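N-acyl-D-glutamate deacylase (Bordetella bronchiseptica, PDB 3GIP) hydrolyses the amide bond of N-acyl-D-glutamate, releasing the acyl group, as a zinc-containing deacylase of the amidohydrolase superfamily. Local coordinates at residues 141-153 against 172-186. Sequence-based numbering, arbitrary orientation.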
loop_
_atom_site.group_PDB
_atom_site.type_symbol
_atom_site.label_atom_id
_atom_site.label_comp_id
_atom_site.label_asym_id
_atom_site.label_seq_id
_atom_site.Cartn_x
_atom_site.Cartn_y
_atom_site.Cartn_z
ATOM N N ALA A 141 0.356 9.829 -2.629
ATOM C CA ALA A 141 1.126 9.668 -3.856
ATOM C C ALA A 141 0.250 8.723 -4.665
ATOM O O ALA A 141 -0.390 7.837 -4.092
ATOM C CB ALA A 141 2.479 9.029 -3.570
ATOM N N ALA A 142 0.206 8.898 -5.982
ATOM C CA ALA A 142 -0.655 8.048 -6.790
ATOM C C ALA A 142 -0.042 7.406 -8.018
ATOM O O ALA A 142 0.733 8.023 -8.750
ATOM C CB ALA A 142 -1.902 8.833 -7.200
ATOM N N LEU A 143 -0.419 6.149 -8.233
ATOM C CA LEU A 143 0.009 5.372 -9.386
ATOM C C LEU A 143 -1.214 5.330 -10.294
ATOM O O LEU A 143 -2.344 5.440 -9.816
ATOM C CB LEU A 143 0.352 3.937 -8.978
ATOM C CG LEU A 143 1.541 3.695 -8.048
ATOM C CD1 LEU A 143 1.326 2.388 -7.284
ATOM C CD2 LEU A 143 2.831 3.643 -8.858
ATOM N N VAL A 144 -0.997 5.196 -11.596
ATOM C CA VAL A 144 -2.117 5.090 -12.524
ATOM C C VAL A 144 -2.257 3.607 -12.832
ATOM O O VAL A 144 -1.271 2.927 -13.118
ATOM C CB VAL A 144 -1.870 5.884 -13.829
ATOM C CG1 VAL A 144 -0.572 5.456 -14.470
ATOM C CG2 VAL A 144 -3.031 5.665 -14.794
ATOM N N GLY A 145 -3.483 3.102 -12.753
ATOM C CA GLY A 145 -3.715 1.689 -12.995
ATOM C C GLY A 145 -3.779 1.247 -14.441
ATOM O O GLY A 145 -4.442 1.874 -15.269
ATOM N N HIS A 146 -3.086 0.155 -14.742
ATOM C CA HIS A 146 -3.073 -0.412 -16.086
ATOM C C HIS A 146 -4.493 -0.827 -16.477
ATOM O O HIS A 146 -4.879 -0.731 -17.643
ATOM C CB HIS A 146 -2.118 -1.613 -16.123
ATOM C CG HIS A 146 -2.244 -2.463 -17.349
ATOM N ND1 HIS A 146 -2.112 -1.962 -18.627
ATOM C CD2 HIS A 146 -2.467 -3.793 -17.488
ATOM C CE1 HIS A 146 -2.247 -2.946 -19.499
ATOM N NE2 HIS A 146 -2.463 -4.067 -18.833
ATOM N N ALA A 147 -5.276 -1.288 -15.507
ATOM C CA ALA A 147 -6.648 -1.676 -15.802
ATOM C C ALA A 147 -7.396 -0.434 -16.280
ATOM O O ALA A 147 -8.145 -0.488 -17.258
ATOM C CB ALA A 147 -7.316 -2.257 -14.562
ATOM N N ASN A 148 -7.185 0.684 -15.588
ATOM C CA ASN A 148 -7.828 1.944 -15.957
ATOM C C ASN A 148 -7.430 2.327 -17.376
ATOM O O ASN A 148 -8.275 2.737 -18.178
ATOM C CB ASN A 148 -7.408 3.069 -15.008
ATOM C CG ASN A 148 -8.079 2.976 -13.659
ATOM O OD1 ASN A 148 -8.931 3.796 -13.317
ATOM N ND2 ASN A 148 -7.697 1.972 -12.879
ATOM N N LEU A 149 -6.142 2.196 -17.680
ATOM C CA LEU A 149 -5.650 2.546 -19.008
ATOM C C LEU A 149 -6.358 1.730 -20.079
ATOM O O LEU A 149 -6.830 2.286 -21.072
ATOM C CB LEU A 149 -4.135 2.334 -19.095
ATOM C CG LEU A 149 -3.309 3.224 -18.161
ATOM C CD1 LEU A 149 -1.835 2.903 -18.338
ATOM C CD2 LEU A 149 -3.569 4.695 -18.462
ATOM N N ARG A 150 -6.439 0.417 -19.880
ATOM C CA ARG A 150 -7.110 -0.445 -20.842
ATOM C C ARG A 150 -8.595 -0.110 -20.956
ATOM O O ARG A 150 -9.132 -0.011 -22.059
ATOM C CB ARG A 150 -6.969 -1.922 -20.455
ATOM C CG ARG A 150 -5.845 -2.648 -21.166
ATOM C CD ARG A 150 -6.040 -4.160 -21.123
ATOM N NE ARG A 150 -5.140 -4.831 -22.056
ATOM C CZ ARG A 150 -5.537 -5.662 -23.014
ATOM N NH1 ARG A 150 -6.824 -5.938 -23.168
ATOM N NH2 ARG A 150 -4.648 -6.198 -23.838
ATOM N N LEU A 151 -9.257 0.062 -19.816
ATOM C CA LEU A 151 -10.687 0.359 -19.814
ATOM C C LEU A 151 -11.015 1.727 -20.392
ATOM O O LEU A 151 -12.135 1.962 -20.848
ATOM C CB LEU A 151 -11.246 0.262 -18.395
ATOM C CG LEU A 151 -11.132 -1.113 -17.733
ATOM C CD1 LEU A 151 -11.574 -1.008 -16.286
ATOM C CD2 LEU A 151 -11.974 -2.133 -18.491
ATOM N N ALA A 152 -10.039 2.627 -20.373
ATOM C CA ALA A 152 -10.241 3.975 -20.889
ATOM C C ALA A 152 -9.871 4.106 -22.361
ATOM O O ALA A 152 -10.406 4.964 -23.068
ATOM C CB ALA A 152 -9.427 4.969 -20.064
ATOM N N ALA A 153 -8.970 3.247 -22.826
ATOM C CA ALA A 153 -8.504 3.311 -24.205
ATOM C C ALA A 153 -9.076 2.268 -25.154
ATOM O O ALA A 153 -9.037 2.453 -26.371
ATOM C CB ALA A 153 -6.976 3.232 -24.229
ATOM N N MET A 172 -1.747 8.332 -22.252
ATOM C CA MET A 172 -2.512 8.548 -21.027
ATOM C C MET A 172 -1.564 8.415 -19.840
ATOM O O MET A 172 -1.640 9.181 -18.879
ATOM C CB MET A 172 -3.635 7.518 -20.902
ATOM C CG MET A 172 -4.741 7.659 -21.936
ATOM S SD MET A 172 -6.082 6.483 -21.641
ATOM C CE MET A 172 -7.044 7.385 -20.464
ATOM N N LEU A 173 -0.668 7.438 -19.911
ATOM C CA LEU A 173 0.297 7.235 -18.840
ATOM C C LEU A 173 1.229 8.439 -18.771
ATOM O O LEU A 173 1.513 8.954 -17.691
ATOM C CB LEU A 173 1.112 5.962 -19.080
ATOM C CG LEU A 173 2.326 5.775 -18.163
ATOM C CD1 LEU A 173 1.893 5.828 -16.703
ATOM C CD2 LEU A 173 2.997 4.456 -18.476
ATOM N N GLN A 174 1.692 8.897 -19.932
ATOM C CA GLN A 174 2.595 10.040 -19.976
ATOM C C GLN A 174 1.948 11.261 -19.338
ATOM O O GLN A 174 2.587 11.985 -18.572
ATOM C CB GLN A 174 2.989 10.362 -21.420
ATOM C CG GLN A 174 4.079 11.416 -21.519
ATOM C CD GLN A 174 4.445 11.748 -22.950
ATOM O OE1 GLN A 174 4.579 10.857 -23.788
ATOM N NE2 GLN A 174 4.626 13.034 -23.234
ATOM N N ALA A 175 0.677 11.491 -19.654
ATOM C CA ALA A 175 -0.043 12.624 -19.095
ATOM C C ALA A 175 -0.146 12.492 -17.578
ATOM O O ALA A 175 -0.007 13.473 -16.849
ATOM C CB ALA A 175 -1.434 12.715 -19.709
ATOM N N ALA A 176 -0.389 11.272 -17.105
ATOM C CA ALA A 176 -0.511 11.028 -15.672
ATOM C C ALA A 176 0.815 11.321 -14.978
ATOM O O ALA A 176 0.850 11.973 -13.935
ATOM C CB ALA A 176 -0.932 9.579 -15.418
ATOM N N LEU A 177 1.908 10.845 -15.565
ATOM C CA LEU A 177 3.229 11.075 -14.995
ATOM C C LEU A 177 3.575 12.562 -15.014
ATOM O O LEU A 177 4.171 13.083 -14.071
ATOM C CB LEU A 177 4.287 10.284 -15.768
ATOM C CG LEU A 177 4.118 8.759 -15.782
ATOM C CD1 LEU A 177 5.317 8.126 -16.470
ATOM C CD2 LEU A 177 3.998 8.236 -14.352
ATOM N N GLU A 178 3.201 13.252 -16.087
ATOM C CA GLU A 178 3.483 14.678 -16.172
ATOM C C GLU A 178 2.675 15.415 -15.106
ATOM O O GLU A 178 3.099 16.455 -14.601
ATOM C CB GLU A 178 3.145 15.206 -17.575
ATOM C CG GLU A 178 3.922 14.501 -18.686
ATOM C CD GLU A 178 3.597 15.016 -20.077
ATOM O OE1 GLU A 178 2.419 15.341 -20.339
ATOM O OE2 GLU A 178 4.520 15.077 -20.919
ATOM N N ALA A 179 1.520 14.854 -14.750
ATOM C CA ALA A 179 0.653 15.452 -13.738
ATOM C C ALA A 179 1.164 15.195 -12.321
ATOM O O ALA A 179 0.730 15.850 -11.372
ATOM C CB ALA A 179 -0.770 14.919 -13.884
ATOM N N GLY A 180 2.075 14.236 -12.173
ATOM C CA GLY A 180 2.618 13.956 -10.855
ATOM C C GLY A 180 2.515 12.527 -10.354
ATOM O O GLY A 180 2.972 12.234 -9.249
ATOM N N ALA A 181 1.922 11.637 -11.144
ATOM C CA ALA A 181 1.798 10.238 -10.733
ATOM C C ALA A 181 3.201 9.665 -10.571
ATOM O O ALA A 181 4.115 10.033 -11.308
ATOM C CB ALA A 181 1.028 9.446 -11.778
ATOM N N VAL A 182 3.369 8.760 -9.611
ATOM C CA VAL A 182 4.674 8.161 -9.357
ATOM C C VAL A 182 5.006 6.957 -10.235
ATOM O O VAL A 182 6.110 6.421 -10.168
ATOM C CB VAL A 182 4.818 7.749 -7.868
ATOM C CG1 VAL A 182 4.840 8.985 -6.990
ATOM C CG2 VAL A 182 3.670 6.833 -7.455
ATOM N N GLY A 183 4.056 6.540 -11.063
ATOM C CA GLY A 183 4.282 5.406 -11.938
ATOM C C GLY A 183 2.963 4.751 -12.281
ATOM O O GLY A 183 1.906 5.361 -12.121
ATOM N N PHE A 184 3.016 3.516 -12.767
ATOM C CA PHE A 184 1.797 2.796 -13.093
ATOM C C PHE A 184 1.835 1.431 -12.416
ATOM O O PHE A 184 2.911 0.910 -12.098
ATOM C CB PHE A 184 1.634 2.655 -14.616
ATOM C CG PHE A 184 2.531 1.624 -15.244
ATOM C CD1 PHE A 184 2.023 0.387 -15.620
ATOM C CD2 PHE A 184 3.876 1.899 -15.484
ATOM C CE1 PHE A 184 2.843 -0.569 -16.231
ATOM C CE2 PHE A 184 4.705 0.952 -16.093
ATOM C CZ PHE A 184 4.184 -0.284 -16.466
ATOM N N SER A 185 0.661 0.864 -12.174
ATOM C CA SER A 185 0.590 -0.439 -11.535
ATOM C C SER A 185 -0.133 -1.414 -12.441
ATOM O O SER A 185 -0.942 -1.010 -13.278
ATOM C CB SER A 185 -0.166 -0.339 -10.209
ATOM O OG SER A 185 -1.546 -0.063 -10.422
ATOM N N THR A 186 0.173 -2.695 -12.283
ATOM C CA THR A 186 -0.496 -3.731 -13.054
ATOM C C THR A 186 -1.163 -4.717 -12.103
ATOM O O THR A 186 -0.745 -4.869 -10.948
ATOM C CB THR A 186 0.480 -4.512 -13.970
ATOM O OG1 THR A 186 1.634 -4.920 -13.222
ATOM C CG2 THR A 186 0.918 -3.650 -15.141
HETATM O O HOH W 1 1.842 10.963 -7.040
#
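V144 sits between strand 183-186 and helix 163-179. Its CG1 meets L173 CD1 at 3.3 Å, tighter than usual for two carbons. That methyl lies between the backbone N and the carbonyl carbon (chi1 55°), where it also touches F184 CB. V144 CB rests against A176 CB. All four residues are buried. Beyond them, L204 of helix 198-210 touches L173 and F184.

Strands 141-145 and 183-186 pair in parallel, their axes turned 54° to each other. V144 bonds twice to strand 183-186: its N gives a 3.0 Å bond to G183 O, and its O accepts S185 N. One step on, H146 N reaches S185 O at 2.8 Å. At the other end V182 N bonds to A142 O, and a water links A142 N to G180 O. These are adjacent strands of the amidohydrolase TIM barrel, with helix 163-179 on the outside. On the opposite face of the strands from V144 lie L143 and S185. The S185 side chain is about 9 Å from the zinc ion, and its OG is hydrogen-bonded to G93 and G96.

The end where helix 146-153 meets M172 is partly open to solvent, although L149 is buried. L149 CD2 touches M172 CB at 3.7 Å, the two side chains running past each other in opposite directions. M172 bends at chi3 (85°), bringing CE to 3.4 Å from A152 CB, also a short pair. M172, A152 and A153 are partly exposed.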